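Local coordinates for protein uricase (Arthrobacter globiformis, PDB 2YZC) that catalyses the oxidation of uric acid by molecular oxygen to 5-hydroxyisourate, which is processed further to (S)-allantoin, at residues T34-E38 with R117-H123; I39-T45 with A109-W115; S46-F52 with W102-W108; I240-S246 with I279-R285. The contacts are given in a common frame with arbitrary orientation. Numbering follows the deposited sequence.

Interaction 1 of 4, residues T34-E38 with R117-H123; sequences TARHE and RINDHDH
Arg36 (chi1 t, chi2 p) forms a salt-bridge network with Asp120 of the turn and Asp122 just after it: NH2 to OD1 of Asp120 is 2.9 Å and NH1 to OD2 of Asp122 3.0 Å; NH1 also donates to Asp120 O (2.8 Å). Arg117 NH2 pairs with Glu38 OE2 at 2.6 Å and donates to His37 O at 2.8 Å. The guanidinium groups of Arg36 and Arg117 lie flat on each other, centres 3.7 Å apart and planes at 14°, an arginine stack made tolerable by acidic and carbonyl groups at both rims. Residues 118-121 form a type I' beta turn; Asn119 and Asp120 have positive phi, which these residue types tolerate well. The backbones come closest at Arg36 and Asp122 (CA atoms 4.7 Å apart), beside a weak hydrogen bond from His37 N to Asp122 O (3.0 Å). A water joins Ala35 O to His123 ND1 (2.7 Å each). His37 packs on Val30 and hydrogen-bonds Ser158 of the second subunit. The contact ties loop 31-38 to the turn between strands 103-117 and 124-129.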
# COMPACT_ATOMS: atom_id res chain seq x y z
N THR A 34 2.80 -33.78 17.18
CA THR A 34 4.01 -33.97 17.97
C THR A 34 4.48 -32.59 18.42
O THR A 34 3.88 -31.58 18.06
CB THR A 34 5.13 -34.63 17.15
OG1 THR A 34 5.46 -33.80 16.03
CG2 THR A 34 4.68 -36.00 16.64
N ALA A 35 5.56 -32.56 19.20
CA ALA A 35 6.11 -31.30 19.68
C ALA A 35 6.67 -30.47 18.54
O ALA A 35 6.90 -29.27 18.68
CB ALA A 35 7.19 -31.58 20.71
N ARG A 36 6.90 -31.11 17.40
CA ARG A 36 7.45 -30.45 16.21
C ARG A 36 6.29 -29.88 15.39
O ARG A 36 5.76 -30.54 14.50
CB ARG A 36 8.21 -31.49 15.37
CG ARG A 36 9.01 -30.94 14.20
CD ARG A 36 10.22 -30.15 14.66
NE ARG A 36 11.18 -29.96 13.58
CZ ARG A 36 12.26 -29.18 13.65
NH1 ARG A 36 12.52 -28.51 14.77
NH2 ARG A 36 13.07 -29.08 12.61
N HIS A 37 5.89 -28.64 15.70
CA HIS A 37 4.78 -28.00 15.00
C HIS A 37 5.08 -27.59 13.56
O HIS A 37 6.21 -27.29 13.20
CB HIS A 37 4.31 -26.75 15.77
CG HIS A 37 3.73 -27.03 17.12
ND1 HIS A 37 3.11 -26.06 17.87
CD2 HIS A 37 3.71 -28.16 17.86
CE1 HIS A 37 2.72 -26.59 19.02
NE2 HIS A 37 3.07 -27.86 19.04
N GLU A 38 4.03 -27.58 12.74
CA GLU A 38 4.12 -27.18 11.34
C GLU A 38 3.10 -26.06 11.15
O GLU A 38 2.05 -26.05 11.80
CB GLU A 38 3.78 -28.34 10.40
CG GLU A 38 4.69 -29.56 10.50
CD GLU A 38 6.16 -29.23 10.29
OE1 GLU A 38 6.47 -28.43 9.38
OE2 GLU A 38 7.00 -29.78 11.03
N ARG A 117 11.63 -21.78 10.38
CA ARG A 117 11.77 -21.95 11.82
C ARG A 117 12.88 -21.02 12.30
O ARG A 117 13.80 -20.71 11.54
CB ARG A 117 12.17 -23.39 12.17
CG ARG A 117 11.11 -24.44 11.90
CD ARG A 117 11.60 -25.84 12.27
NE ARG A 117 10.63 -26.85 11.85
CZ ARG A 117 9.48 -27.09 12.48
NH1 ARG A 117 9.16 -26.41 13.58
NH2 ARG A 117 8.64 -27.99 12.00
N ILE A 118 12.77 -20.56 13.54
CA ILE A 118 13.79 -19.70 14.11
C ILE A 118 14.80 -20.65 14.76
O ILE A 118 14.47 -21.34 15.72
CB ILE A 118 13.20 -18.76 15.19
CG1 ILE A 118 12.20 -17.78 14.55
CG2 ILE A 118 14.33 -18.01 15.90
CD1 ILE A 118 11.49 -16.86 15.54
N ASN A 119 16.01 -20.70 14.22
CA ASN A 119 17.05 -21.58 14.75
C ASN A 119 16.55 -23.01 14.95
O ASN A 119 16.81 -23.62 15.98
CB ASN A 119 17.58 -21.05 16.09
CG ASN A 119 18.11 -19.65 16.00
OD1 ASN A 119 18.93 -19.34 15.13
ND2 ASN A 119 17.66 -18.78 16.90
N ASP A 120 15.80 -23.51 13.97
CA ASP A 120 15.26 -24.86 14.00
C ASP A 120 14.33 -25.14 15.19
O ASP A 120 14.13 -26.30 15.56
CB ASP A 120 16.41 -25.87 13.99
CG ASP A 120 15.99 -27.24 13.52
OD1 ASP A 120 15.34 -27.33 12.45
OD2 ASP A 120 16.31 -28.24 14.20
N HIS A 121 13.76 -24.09 15.77
CA HIS A 121 12.86 -24.21 16.91
C HIS A 121 11.62 -25.05 16.57
O HIS A 121 11.15 -25.03 15.43
CB HIS A 121 12.44 -22.82 17.38
CG HIS A 121 11.85 -22.79 18.76
ND1 HIS A 121 10.60 -23.27 19.05
CD2 HIS A 121 12.37 -22.35 19.93
CE1 HIS A 121 10.36 -23.13 20.35
NE2 HIS A 121 11.42 -22.57 20.90
N ASP A 122 11.11 -25.79 17.55
CA ASP A 122 9.94 -26.64 17.35
C ASP A 122 8.64 -25.88 17.11
O ASP A 122 7.75 -26.39 16.42
CB ASP A 122 9.74 -27.57 18.56
CG ASP A 122 10.73 -28.73 18.57
OD1 ASP A 122 10.81 -29.41 19.62
OD2 ASP A 122 11.41 -28.96 17.55
N HIS A 123 8.51 -24.68 17.66
CA HIS A 123 7.27 -23.92 17.47
C HIS A 123 7.42 -22.40 17.42
O HIS A 123 6.53 -21.68 17.86
CB HIS A 123 6.25 -24.29 18.56
CG HIS A 123 6.73 -24.06 19.96
ND1 HIS A 123 7.22 -25.06 20.76
CD2 HIS A 123 6.78 -22.93 20.70
CE1 HIS A 123 7.55 -24.57 21.94
NE2 HIS A 123 7.29 -23.27 21.93
O HOH W 1 6.61 -27.66 20.84

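Interaction 2 of 4, residues I39-T45 with A109-W115; sequences IQDLNVT and AAQQFFW
Trp115 offers one face of its indole to Ile39, whose CG2 sits 4.2 Å from the centroid of the five-membered ring in a CH-pi contact, while Trp115 NE1 donates to Asp41 OD2 at 2.9 Å; chi1 m of Trp115 and t of Asp41 bring these atoms together. The ring thus serves an apolar and a charged neighbour at once; Asp41 OD1 is balanced by Arg26. This is an antiparallel beta pairing within the uricase sheet, strands at 161°, axes approaching to 4.6 Å. Asn43-Gln111 and Thr45-Ala109 are hydrogen-bonded pairs: Asn43 N to Gln111 O is 3.0 Å and Gln111 N to Asn43 O 3.1 Å, while Thr45 N to Ala109 O and Ala109 N to Thr45 O are both 2.9 Å. They alternate with the non-hydrogen-bonded pairs Leu42-Gln112 and Val44-Ala110, CA atoms 4.7 and 4.4 Å apart. Toward Trp115 the strands splay, and a water bridges Asp41 N (3.0 Å) and Phe113 O (2.6 Å), although Phe113 N still reaches Asp41 O at 3.0 Å. Leu42, Val44 and Ala110 share one face, where the Ala110 methyl touches Thr85 and Leu89 of helix 85-99. Strand 13-31 flanks strand 38-50; strands 124-129 and 131-140 flank strand 103-117.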
# COMPACT_ATOMS: atom_id res chain seq x y z
N ILE A 39 3.40 -25.14 10.24
CA ILE A 39 2.52 -24.01 9.96
C ILE A 39 2.14 -23.90 8.49
O ILE A 39 3.01 -23.97 7.61
CB ILE A 39 3.19 -22.66 10.35
CG1 ILE A 39 3.52 -22.64 11.85
CG2 ILE A 39 2.28 -21.49 9.99
CD1 ILE A 39 2.31 -22.73 12.74
N GLN A 40 0.85 -23.74 8.22
CA GLN A 40 0.36 -23.54 6.85
C GLN A 40 -0.42 -22.23 6.95
O GLN A 40 -1.30 -22.09 7.79
CB GLN A 40 -0.52 -24.72 6.41
CG GLN A 40 0.30 -25.97 6.08
CD GLN A 40 -0.56 -27.18 5.80
OE1 GLN A 40 -0.65 -27.66 4.66
NE2 GLN A 40 -1.23 -27.67 6.83
N ASP A 41 -0.06 -21.27 6.11
CA ASP A 41 -0.66 -19.94 6.15
C ASP A 41 -1.24 -19.59 4.78
O ASP A 41 -0.49 -19.46 3.81
CB ASP A 41 0.44 -18.94 6.54
CG ASP A 41 -0.09 -17.58 6.97
OD1 ASP A 41 -1.29 -17.30 6.75
OD2 ASP A 41 0.71 -16.79 7.53
N LEU A 42 -2.56 -19.43 4.70
CA LEU A 42 -3.24 -19.13 3.44
C LEU A 42 -4.22 -17.95 3.46
O LEU A 42 -4.75 -17.58 4.50
CB LEU A 42 -4.05 -20.36 2.97
CG LEU A 42 -3.37 -21.71 2.76
CD1 LEU A 42 -4.43 -22.76 2.42
CD2 LEU A 42 -2.35 -21.61 1.64
N ASN A 43 -4.44 -17.37 2.28
CA ASN A 43 -5.39 -16.28 2.07
C ASN A 43 -6.31 -16.91 1.02
O ASN A 43 -5.95 -16.96 -0.16
CB ASN A 43 -4.71 -15.04 1.51
CG ASN A 43 -5.63 -13.83 1.46
OD1 ASN A 43 -5.40 -12.88 0.71
ND2 ASN A 43 -6.68 -13.86 2.27
N VAL A 44 -7.48 -17.37 1.44
CA VAL A 44 -8.42 -18.08 0.56
C VAL A 44 -9.63 -17.30 0.05
O VAL A 44 -10.26 -16.54 0.78
CB VAL A 44 -8.94 -19.35 1.28
CG1 VAL A 44 -9.79 -20.19 0.34
CG2 VAL A 44 -7.76 -20.16 1.83
N THR A 45 -9.96 -17.53 -1.22
CA THR A 45 -11.10 -16.89 -1.84
C THR A 45 -11.97 -17.97 -2.49
O THR A 45 -11.46 -18.84 -3.19
CB THR A 45 -10.67 -15.87 -2.91
OG1 THR A 45 -10.04 -14.75 -2.27
CG2 THR A 45 -11.88 -15.39 -3.72
N ALA A 109 -9.37 -19.82 -5.01
CA ALA A 109 -7.99 -19.41 -5.11
C ALA A 109 -7.36 -19.18 -3.75
O ALA A 109 -8.04 -19.01 -2.74
CB ALA A 109 -7.89 -18.14 -5.94
N ALA A 110 -6.03 -19.19 -3.73
CA ALA A 110 -5.32 -18.98 -2.48
C ALA A 110 -3.90 -18.51 -2.70
O ALA A 110 -3.27 -18.80 -3.71
CB ALA A 110 -5.31 -20.27 -1.66
N GLN A 111 -3.44 -17.74 -1.73
CA GLN A 111 -2.08 -17.26 -1.70
C GLN A 111 -1.53 -18.07 -0.53
O GLN A 111 -2.24 -18.29 0.45
CB GLN A 111 -2.02 -15.77 -1.39
CG GLN A 111 -2.36 -14.88 -2.58
CD GLN A 111 -2.44 -13.42 -2.20
OE1 GLN A 111 -2.14 -12.54 -3.01
NE2 GLN A 111 -2.86 -13.15 -0.98
N GLN A 112 -0.29 -18.54 -0.66
CA GLN A 112 0.34 -19.31 0.40
C GLN A 112 1.55 -18.52 0.85
O GLN A 112 2.37 -18.11 0.01
CB GLN A 112 0.80 -20.68 -0.11
CG GLN A 112 1.41 -21.57 0.98
CD GLN A 112 1.87 -22.91 0.45
OE1 GLN A 112 1.25 -23.48 -0.44
NE2 GLN A 112 2.96 -23.43 1.01
N PHE A 113 1.66 -18.30 2.15
CA PHE A 113 2.76 -17.54 2.73
C PHE A 113 3.73 -18.50 3.41
O PHE A 113 3.32 -19.39 4.16
CB PHE A 113 2.21 -16.52 3.73
CG PHE A 113 1.13 -15.65 3.16
CD1 PHE A 113 -0.18 -15.75 3.63
CD2 PHE A 113 1.40 -14.78 2.11
CE1 PHE A 113 -1.20 -14.98 3.07
CE2 PHE A 113 0.38 -14.00 1.54
CZ PHE A 113 -0.92 -14.11 2.03
N PHE A 114 5.01 -18.30 3.15
CA PHE A 114 6.03 -19.17 3.72
C PHE A 114 6.61 -18.72 5.05
O PHE A 114 6.75 -17.52 5.31
CB PHE A 114 7.17 -19.37 2.71
CG PHE A 114 6.72 -20.00 1.42
CD1 PHE A 114 6.60 -19.24 0.26
CD2 PHE A 114 6.38 -21.35 1.38
CE1 PHE A 114 6.15 -19.82 -0.93
CE2 PHE A 114 5.92 -21.94 0.20
CZ PHE A 114 5.81 -21.17 -0.96
N TRP A 115 6.95 -19.70 5.88
CA TRP A 115 7.53 -19.47 7.19
C TRP A 115 8.76 -20.35 7.37
O TRP A 115 8.81 -21.48 6.86
CB TRP A 115 6.53 -19.82 8.30
CG TRP A 115 5.35 -18.89 8.41
CD1 TRP A 115 4.19 -18.93 7.69
CD2 TRP A 115 5.22 -17.77 9.30
NE1 TRP A 115 3.35 -17.92 8.07
CE2 TRP A 115 3.96 -17.19 9.06
CE3 TRP A 115 6.06 -17.21 10.28
CZ2 TRP A 115 3.50 -16.07 9.76
CZ3 TRP A 115 5.60 -16.09 10.98
CH2 TRP A 115 4.34 -15.53 10.72
O HOH W 2 2.36 -21.81 4.47

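Interaction 3 of 4, residues S46-F52 with W102-W108; sequences SQLRGDF and WVTGGRW
This antiparallel strand pairing joins the end of strand 38-50 to the start of strand 103-117, the segment axes 4.4 Å apart at 154°. Gln47 and Arg107 form a hydrogen-bonded pair (Gln47 N to Arg107 O 3.0 Å, Arg107 N to Gln47 O 2.9 Å), as do Arg49 and Gly105, with Arg49 N to Gly105 O at 3.0 Å. Arg49 O accepts from both Thr104 N (3.0 Å) and Gly105 N (3.3 Å), so the register slips by one before Gly50 meets Val103. Asp51 N to Trp102 O is 3.0 Å. Gly50 and Gly106 have phi near 160°, where a CB would clash with Trp102 O and Gln47 O respectively. Leu48 sets CD2 3.7 Å from Trp108 CZ2 and CD1 4.1 Å from Val103 CG2, against Phe96 of helix 85-99. On the other face the extended Arg49 lays its guanidinium over Arg107 CB; both arginines share Glu138, and Arg49 NE also hydrogen-bonds Gln19. Two residues facing one, Thr104 and Gly105 opposite Arg49, make this a classic beta bulge.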
# COMPACT_ATOMS: atom_id res chain seq x y z
N SER A 46 -13.27 -17.90 -2.24
CA SER A 46 -14.23 -18.86 -2.77
C SER A 46 -15.36 -18.16 -3.51
O SER A 46 -15.97 -17.24 -2.97
CB SER A 46 -14.81 -19.69 -1.62
OG SER A 46 -15.94 -20.46 -2.03
N GLN A 47 -15.62 -18.57 -4.74
CA GLN A 47 -16.72 -17.99 -5.51
C GLN A 47 -17.45 -19.06 -6.31
O GLN A 47 -16.83 -19.92 -6.94
CB GLN A 47 -16.22 -16.88 -6.44
CG GLN A 47 -15.89 -15.59 -5.70
CD GLN A 47 -15.43 -14.49 -6.62
OE1 GLN A 47 -16.08 -13.45 -6.74
NE2 GLN A 47 -14.31 -14.71 -7.29
N LEU A 48 -18.77 -19.01 -6.26
CA LEU A 48 -19.60 -19.99 -6.93
C LEU A 48 -20.19 -19.49 -8.23
O LEU A 48 -20.39 -18.29 -8.42
CB LEU A 48 -20.73 -20.42 -6.00
CG LEU A 48 -20.32 -20.81 -4.58
CD1 LEU A 48 -21.56 -21.26 -3.80
CD2 LEU A 48 -19.28 -21.92 -4.63
N ARG A 49 -20.47 -20.44 -9.12
CA ARG A 49 -21.07 -20.16 -10.41
C ARG A 49 -22.22 -21.14 -10.59
O ARG A 49 -22.14 -22.29 -10.14
CB ARG A 49 -20.05 -20.34 -11.53
CG ARG A 49 -18.94 -19.31 -11.50
CD ARG A 49 -17.81 -19.72 -12.43
NE ARG A 49 -16.71 -18.76 -12.39
CZ ARG A 49 -15.53 -18.96 -12.98
NH1 ARG A 49 -15.30 -20.08 -13.65
NH2 ARG A 49 -14.59 -18.03 -12.90
N GLY A 50 -23.28 -20.69 -11.24
CA GLY A 50 -24.43 -21.55 -11.46
C GLY A 50 -25.65 -20.73 -11.80
O GLY A 50 -25.53 -19.68 -12.43
N ASP A 51 -26.82 -21.21 -11.40
CA ASP A 51 -28.05 -20.49 -11.68
C ASP A 51 -28.40 -19.51 -10.57
O ASP A 51 -29.01 -19.88 -9.57
CB ASP A 51 -29.20 -21.48 -11.88
CG ASP A 51 -30.54 -20.79 -11.95
OD1 ASP A 51 -30.59 -19.64 -12.43
OD2 ASP A 51 -31.55 -21.40 -11.53
N PHE A 52 -28.00 -18.26 -10.77
CA PHE A 52 -28.25 -17.20 -9.80
C PHE A 52 -29.06 -16.08 -10.42
O PHE A 52 -29.00 -14.93 -9.99
CB PHE A 52 -26.92 -16.67 -9.27
CG PHE A 52 -26.10 -17.71 -8.55
CD1 PHE A 52 -24.84 -18.08 -9.02
CD2 PHE A 52 -26.60 -18.35 -7.42
CE1 PHE A 52 -24.10 -19.07 -8.39
CE2 PHE A 52 -25.87 -19.34 -6.78
CZ PHE A 52 -24.62 -19.71 -7.26
N TRP A 102 -27.81 -26.39 -8.16
CA TRP A 102 -27.75 -25.19 -8.98
C TRP A 102 -26.34 -24.61 -9.10
O TRP A 102 -26.10 -23.72 -9.91
CB TRP A 102 -28.71 -24.12 -8.43
CG TRP A 102 -28.43 -23.73 -7.02
CD1 TRP A 102 -27.54 -22.79 -6.59
CD2 TRP A 102 -29.03 -24.27 -5.84
NE1 TRP A 102 -27.55 -22.72 -5.22
CE2 TRP A 102 -28.46 -23.62 -4.73
CE3 TRP A 102 -30.01 -25.26 -5.61
CZ2 TRP A 102 -28.82 -23.91 -3.41
CZ3 TRP A 102 -30.37 -25.55 -4.30
CH2 TRP A 102 -29.77 -24.88 -3.22
N VAL A 103 -25.41 -25.12 -8.30
CA VAL A 103 -24.01 -24.68 -8.36
C VAL A 103 -23.31 -25.62 -9.34
O VAL A 103 -23.08 -26.80 -9.03
CB VAL A 103 -23.33 -24.76 -6.97
CG1 VAL A 103 -21.84 -24.49 -7.10
CG2 VAL A 103 -23.97 -23.75 -6.04
N THR A 104 -22.99 -25.10 -10.51
CA THR A 104 -22.36 -25.90 -11.56
C THR A 104 -20.84 -25.81 -11.63
O THR A 104 -20.20 -26.58 -12.33
CB THR A 104 -22.92 -25.50 -12.94
OG1 THR A 104 -22.74 -24.09 -13.14
CG2 THR A 104 -24.41 -25.81 -13.02
N GLY A 105 -20.28 -24.87 -10.88
CA GLY A 105 -18.84 -24.71 -10.89
C GLY A 105 -18.42 -23.57 -9.99
O GLY A 105 -19.18 -23.17 -9.10
N GLY A 106 -17.23 -23.04 -10.21
CA GLY A 106 -16.77 -21.95 -9.39
C GLY A 106 -15.29 -21.69 -9.56
O GLY A 106 -14.63 -22.27 -10.43
N ARG A 107 -14.76 -20.82 -8.71
CA ARG A 107 -13.35 -20.47 -8.75
C ARG A 107 -12.86 -20.35 -7.31
O ARG A 107 -13.39 -19.56 -6.52
CB ARG A 107 -13.16 -19.14 -9.48
CG ARG A 107 -11.71 -18.70 -9.66
CD ARG A 107 -11.64 -17.30 -10.26
NE ARG A 107 -10.27 -16.82 -10.40
CZ ARG A 107 -9.48 -17.08 -11.44
NH1 ARG A 107 -9.90 -17.84 -12.45
NH2 ARG A 107 -8.24 -16.59 -11.46
N TRP A 108 -11.87 -21.16 -6.95
CA TRP A 108 -11.31 -21.13 -5.61
C TRP A 108 -9.84 -20.81 -5.77
O TRP A 108 -9.13 -21.43 -6.56
CB TRP A 108 -11.52 -22.48 -4.93
CG TRP A 108 -12.98 -22.75 -4.71
CD1 TRP A 108 -13.74 -22.39 -3.63
CD2 TRP A 108 -13.89 -23.33 -5.65
NE1 TRP A 108 -15.06 -22.70 -3.84
CE2 TRP A 108 -15.18 -23.28 -5.08
CE3 TRP A 108 -13.74 -23.89 -6.93
CZ2 TRP A 108 -16.32 -23.77 -5.74
CZ3 TRP A 108 -14.87 -24.37 -7.59
CH2 TRP A 108 -16.14 -24.30 -6.99

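Interaction 4 of 4, residues I240-S246 with I279-R285; sequences IDEIKMS and IEATIQR
Ile240 opens the strand by giving its carbonyl O to the guanidinium of Arg285, NH2 at 3.0 Å and NE at 3.2 Å; Arg285 bends back with chi3 m to reach it. Asp241 O then accepts from Arg285 N at 2.9 Å, and its OD1 makes a long salt bridge to Arg285 NE (3.9 Å). Glu242 stands opposite Gln284 in a non-hydrogen-bonded pair, CA atoms 4.3 Å apart, and its acidic end meets Arg191 and Trp295. Ile243 hydrogen-bonds Ile283 in both directions (Ile243 N to Ile283 O 3.0 Å, Ile283 N to Ile243 O 2.9 Å). Ile243 CG2 lies 3.9 Å from Ile283 CB. Lys244 faces Thr282, CA atoms again 4.3 Å apart, and makes a cation-pi contact with Trp295. Met245 pairs with Ala281 (Met245 N to Ala281 O 3.0 Å, Ala281 N to Met245 O 3.1 Å), its flexible side chain carrying CE to 4.3 Å from Ile283 CG1. Ser246 OG finally donates to Glu280 OE1 at 2.7 Å. Ile279, at the start of segment 279-285, touches the bound allantoate. The strands run antiparallel at 168°, axes 4.8 Å apart, with polar Glu242, Lys244 and Ser246 on one face and apolar Ile243 and Met245 on the other. Helices 199-216 and 222-236 pack against the apolar side, strand 182-192 flanks 240-246, and beyond 279-285 the sheet continues into a strand of the third subunit.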
# COMPACT_ATOMS: atom_id res chain seq x y z
N ILE A 240 2.53 -29.65 -17.38
CA ILE A 240 2.24 -28.24 -17.62
C ILE A 240 1.98 -27.97 -19.10
O ILE A 240 2.79 -28.32 -19.95
CB ILE A 240 3.41 -27.33 -17.13
CG1 ILE A 240 3.58 -27.49 -15.61
CG2 ILE A 240 3.12 -25.88 -17.50
CD1 ILE A 240 4.73 -26.65 -15.01
N ASP A 241 0.84 -27.36 -19.41
CA ASP A 241 0.50 -27.06 -20.80
C ASP A 241 0.94 -25.67 -21.24
O ASP A 241 1.18 -25.43 -22.42
CB ASP A 241 -1.00 -27.19 -21.02
CG ASP A 241 -1.37 -28.53 -21.63
OD1 ASP A 241 -0.47 -29.37 -21.81
OD2 ASP A 241 -2.57 -28.73 -21.93
N GLU A 242 1.04 -24.75 -20.29
CA GLU A 242 1.44 -23.40 -20.62
C GLU A 242 1.82 -22.61 -19.38
O GLU A 242 1.38 -22.90 -18.28
CB GLU A 242 0.30 -22.68 -21.34
CG GLU A 242 -1.02 -22.75 -20.59
CD GLU A 242 -2.12 -21.95 -21.27
OE1 GLU A 242 -3.31 -22.19 -20.94
OE2 GLU A 242 -1.79 -21.09 -22.11
N ILE A 243 2.64 -21.60 -19.59
CA ILE A 243 3.06 -20.74 -18.50
C ILE A 243 2.99 -19.32 -19.02
O ILE A 243 3.39 -19.04 -20.16
CB ILE A 243 4.49 -21.08 -18.02
CG1 ILE A 243 4.89 -20.12 -16.89
CG2 ILE A 243 5.47 -20.99 -19.18
CD1 ILE A 243 6.20 -20.48 -16.23
N LYS A 244 2.44 -18.43 -18.21
CA LYS A 244 2.31 -17.03 -18.58
C LYS A 244 3.15 -16.23 -17.61
O LYS A 244 3.15 -16.51 -16.41
CB LYS A 244 0.86 -16.57 -18.50
CG LYS A 244 -0.06 -17.23 -19.51
CD LYS A 244 -1.44 -16.59 -19.48
CE LYS A 244 -2.26 -17.03 -20.68
NZ LYS A 244 -3.54 -16.27 -20.74
N MET A 245 3.85 -15.23 -18.13
CA MET A 245 4.66 -14.39 -17.28
C MET A 245 4.41 -12.92 -17.56
O MET A 245 4.11 -12.53 -18.69
CB MET A 245 6.14 -14.71 -17.47
CG MET A 245 6.54 -16.07 -16.96
SD MET A 245 8.19 -16.54 -17.50
CE MET A 245 7.79 -17.42 -18.99
N SER A 246 4.54 -12.12 -16.51
CA SER A 246 4.36 -10.68 -16.58
C SER A 246 5.59 -10.15 -15.86
O SER A 246 5.69 -10.25 -14.64
CB SER A 246 3.08 -10.26 -15.85
OG SER A 246 2.87 -8.87 -15.98
N ILE A 279 6.85 -6.43 -19.91
CA ILE A 279 6.95 -7.45 -20.95
C ILE A 279 6.14 -8.67 -20.50
O ILE A 279 6.35 -9.19 -19.40
CB ILE A 279 8.44 -7.84 -21.18
CG1 ILE A 279 9.14 -6.78 -22.04
CG2 ILE A 279 8.53 -9.18 -21.90
CD1 ILE A 279 9.13 -5.38 -21.46
N GLU A 280 5.23 -9.13 -21.35
CA GLU A 280 4.38 -10.26 -20.99
C GLU A 280 4.23 -11.25 -22.14
O GLU A 280 4.20 -10.87 -23.31
CB GLU A 280 3.01 -9.76 -20.56
CG GLU A 280 3.05 -8.41 -19.84
CD GLU A 280 1.71 -8.01 -19.24
OE1 GLU A 280 1.37 -8.53 -18.16
OE2 GLU A 280 1.00 -7.19 -19.86
N ALA A 281 4.10 -12.53 -21.80
CA ALA A 281 3.95 -13.55 -22.83
C ALA A 281 3.49 -14.89 -22.28
O ALA A 281 3.64 -15.19 -21.10
CB ALA A 281 5.25 -13.73 -23.58
N THR A 282 2.94 -15.69 -23.19
CA THR A 282 2.47 -17.02 -22.90
C THR A 282 3.35 -17.98 -23.69
O THR A 282 3.52 -17.82 -24.90
CB THR A 282 1.02 -17.23 -23.37
OG1 THR A 282 0.16 -16.24 -22.79
CG2 THR A 282 0.52 -18.61 -22.98
N ILE A 283 3.94 -18.95 -23.00
CA ILE A 283 4.77 -19.96 -23.64
C ILE A 283 3.93 -21.23 -23.53
O ILE A 283 3.58 -21.65 -22.43
CB ILE A 283 6.11 -20.14 -22.91
CG1 ILE A 283 6.90 -18.83 -22.92
CG2 ILE A 283 6.93 -21.23 -23.57
CD1 ILE A 283 7.27 -18.34 -24.31
N GLN A 284 3.59 -21.82 -24.68
CA GLN A 284 2.74 -23.01 -24.70
C GLN A 284 3.34 -24.27 -25.29
O GLN A 284 4.28 -24.22 -26.08
CB GLN A 284 1.45 -22.70 -25.47
CG GLN A 284 0.51 -21.72 -24.80
CD GLN A 284 -0.75 -21.48 -25.61
OE1 GLN A 284 -1.77 -21.03 -25.08
NE2 GLN A 284 -0.69 -21.78 -26.91
N ARG A 285 2.79 -25.41 -24.89
CA ARG A 285 3.21 -26.70 -25.42
C ARG A 285 2.49 -26.74 -26.77
O ARG A 285 1.29 -26.48 -26.84
CB ARG A 285 2.72 -27.83 -24.51
CG ARG A 285 3.19 -29.22 -24.90
CD ARG A 285 2.69 -30.26 -23.91
NE ARG A 285 3.27 -30.07 -22.58
CZ ARG A 285 4.54 -30.31 -22.27
NH1 ARG A 285 5.37 -30.77 -23.20
NH2 ARG A 285 4.98 -30.09 -21.04

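In the fold
Interactions 1, 2 and 3 are nested along the chain. Interactions 2 and 3, centres 22 Å apart, share strands 38-50 and 103-117 and touch where Thr45 O lies 4.0 Å from Trp108 CB; interaction 1 joins the loops beyond the end of that pair, 19 Å from interaction 2 between centres. Interactions 1 and 2 both meet the second subunit. Interaction 4 lies in the same sheet, its Ile279 side chain about 3 Å from bound allantoate, whereas the Ser46 side chain of interaction 3 is about 5 Å from that of Lys22, assigned to the charge relay system. Within the chain, interactions 3 and 4 stay about 10 Å apart at their nearest atoms, but Gln47 packs on Leu278 and Glu280 hydrogen-bonds Gln19, each of the third subunit, so they come together across that interface.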